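Local structure of F420-reducing hydrogenase, subunit beta (Methanothermobacter marburgensis, 4OMF) at residues Leu202-Thr207 against Thr221-Gly226. The protein forms the beta subunit of an F420-reducing hydrogenase that binds FAD and an iron-sulfur cluster, and probably passes electrons from hydrogen oxidation to coenzyme F420. Numbering follows the deposited sequence.
With KEN (N,N-dimethylmethanamine), chain P.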
loop_
_atom_site.group_PDB
_atom_site.type_symbol
_atom_site.label_atom_id
_atom_site.label_comp_id
_atom_site.label_asym_id
_atom_site.label_seq_id
_atom_site.Cartn_x
_atom_site.Cartn_y
_atom_site.Cartn_z
ATOM N N LEU C 202 -20.279 -21.940 -18.868
ATOM C CA LEU C 202 -20.291 -20.711 -19.655
ATOM C C LEU C 202 -19.260 -20.721 -20.791
ATOM O O LEU C 202 -19.087 -19.721 -21.487
ATOM C CB LEU C 202 -20.062 -19.492 -18.741
ATOM C CG LEU C 202 -21.153 -19.325 -17.661
ATOM C CD1 LEU C 202 -20.882 -18.155 -16.709
ATOM C CD2 LEU C 202 -22.512 -19.174 -18.302
ATOM N N ALA C 203 -18.569 -21.847 -20.981
ATOM C CA ALA C 203 -17.546 -21.931 -22.016
ATOM C C ALA C 203 -18.185 -22.087 -23.397
ATOM O O ALA C 203 -19.357 -22.449 -23.501
ATOM C CB ALA C 203 -16.595 -23.101 -21.746
ATOM N N ASP C 204 -17.417 -21.847 -24.453
ATOM C CA ASP C 204 -17.918 -22.132 -25.796
ATOM C C ASP C 204 -18.130 -23.634 -26.020
ATOM O O ASP C 204 -19.140 -24.040 -26.600
ATOM C CB ASP C 204 -16.969 -21.610 -26.849
ATOM C CG ASP C 204 -16.935 -20.101 -26.899
ATOM O OD1 ASP C 204 -18.018 -19.471 -26.834
ATOM O OD2 ASP C 204 -15.831 -19.554 -27.024
ATOM N N VAL C 205 -17.123 -24.416 -25.626
ATOM C CA VAL C 205 -17.120 -25.886 -25.661
ATOM C C VAL C 205 -16.520 -26.306 -24.340
ATOM O O VAL C 205 -15.527 -25.708 -23.927
ATOM C CB VAL C 205 -16.224 -26.473 -26.774
ATOM C CG1 VAL C 205 -16.499 -27.957 -26.964
ATOM C CG2 VAL C 205 -16.364 -25.727 -28.047
ATOM N N SER C 206 -17.082 -27.324 -23.694
ATOM C CA SER C 206 -16.556 -27.787 -22.410
ATOM C C SER C 206 -16.130 -29.254 -22.505
ATOM O O SER C 206 -16.793 -30.047 -23.166
ATOM C CB SER C 206 -17.608 -27.620 -21.306
ATOM O OG SER C 206 -18.134 -26.301 -21.255
ATOM N N THR C 207 -15.029 -29.627 -21.856
ATOM C CA THR C 207 -14.581 -31.003 -21.989
ATOM C C THR C 207 -13.932 -31.527 -20.707
ATOM O O THR C 207 -13.399 -30.762 -19.904
ATOM C CB THR C 207 -13.620 -31.130 -23.230
ATOM O OG1 THR C 207 -13.261 -32.498 -23.470
ATOM C CG2 THR C 207 -12.363 -30.299 -23.030
ATOM N N THR C 221 -20.794 -29.078 -26.520
ATOM C CA THR C 221 -20.755 -27.821 -27.273
ATOM C C THR C 221 -21.902 -26.938 -26.796
ATOM O O THR C 221 -22.980 -27.435 -26.493
ATOM C CB THR C 221 -20.843 -28.027 -28.812
ATOM O OG1 THR C 221 -21.983 -28.815 -29.127
ATOM C CG2 THR C 221 -19.602 -28.741 -29.329
ATOM N N ARG C 222 -21.667 -25.630 -26.710
ATOM C CA ARG C 222 -22.638 -24.738 -26.095
ATOM C C ARG C 222 -23.008 -23.529 -26.960
ATOM O O ARG C 222 -24.186 -23.319 -27.267
ATOM C CB ARG C 222 -22.118 -24.248 -24.727
ATOM C CG ARG C 222 -21.709 -25.357 -23.751
ATOM C CD ARG C 222 -21.382 -24.796 -22.350
ATOM N NE ARG C 222 -20.995 -25.857 -21.409
ATOM C CZ ARG C 222 -21.855 -26.570 -20.688
ATOM N NH1 ARG C 222 -23.173 -26.355 -20.782
ATOM N NH2 ARG C 222 -21.399 -27.510 -19.862
ATOM N N THR C 223 -22.033 -22.714 -27.337
ATOM C CA THR C 223 -22.327 -21.496 -28.092
ATOM C C THR C 223 -22.230 -21.774 -29.590
ATOM O O THR C 223 -21.718 -22.820 -29.987
ATOM C CB THR C 223 -21.362 -20.382 -27.745
ATOM O OG1 THR C 223 -20.041 -20.821 -28.085
ATOM C CG2 THR C 223 -21.415 -20.039 -26.256
ATOM N N ASP C 224 -22.710 -20.849 -30.424
ATOM C CA ASP C 224 -22.568 -21.006 -31.874
ATOM C C ASP C 224 -21.097 -21.220 -32.265
ATOM O O ASP C 224 -20.786 -22.085 -33.087
ATOM C CB ASP C 224 -23.138 -19.790 -32.627
ATOM C CG ASP C 224 -24.657 -19.666 -32.496
ATOM O OD1 ASP C 224 -25.307 -20.620 -32.012
ATOM O OD2 ASP C 224 -25.204 -18.609 -32.891
ATOM N N ALA C 225 -20.202 -20.447 -31.655
ATOM C CA ALA C 225 -18.781 -20.536 -31.944
ATOM C C ALA C 225 -18.221 -21.897 -31.527
ATOM O O ALA C 225 -17.471 -22.543 -32.268
ATOM C CB ALA C 225 -18.036 -19.412 -31.238
ATOM N N GLY C 226 -18.596 -22.334 -30.337
ATOM C CA GLY C 226 -18.140 -23.610 -29.827
ATOM C C GLY C 226 -18.561 -24.789 -30.675
ATOM O O GLY C 226 -17.745 -25.644 -31.058
HETATM C CA1 KEN P . -18.269 -16.855 -27.974
HETATM C CB1 KEN P . -17.237 -14.705 -27.183
HETATM C CC1 KEN P . -16.071 -16.826 -26.718
HETATM N NE1 KEN P . -16.969 -16.101 -27.700
#
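Ala203 meets Arg222 through its carbonyl: Ala203 O lies 3.3 Å from CD of Arg222, near the guanidinium plane, and is buried without a hydrogen-bond partner. At Asp204 the backbone O is gripped twice, by Arg222 N at 3.0 Å, tilted from the carbonyl plane, and by Thr223 N at 3.3 Å, in that plane on a lone pair. Gly226 CA adds a nearly straight C-H...O contact to the same oxygen. The Asp204 carboxylate takes the Thr223 hydroxyl on OD1, though that oxygen is less surely placed; Arg110 makes a salt bridge to it, and OD2 accepts from Leu129 N. Asp204 also lines the N,N-dimethylmethanamine pocket, but the amine's fit against the carboxylate is doubtful. Thr223 is the N-cap of helix 224-235: with chi1 at 61°, OG1 sits between backbone N and carbonyl carbon and accepts from Gly226 N at 3.1 Å. Val205 and Thr221 form an antiparallel, non-hydrogen-bonded pair in the mixed sheet, where strands 205-208 and 217-221 are neighbours and the chain turns from the latter into the helix. The two side chains lie side by side, pointing the same way, with Val205 CG1 4.0 Å from Thr221 CG2, while Val205 CG2 presses on Gly226 CA at 3.3 Å. Ser206 OG, also bonded to Ala200 O, receives Arg222 NE at 2.9 Å, almost straight and in the guanidinium plane. Cutting Arg222 back to an alanine is likely to leave Ser206 OG without this donor and the Leu3, Thr5 and Val199 carbonyls without their guanidinium partner.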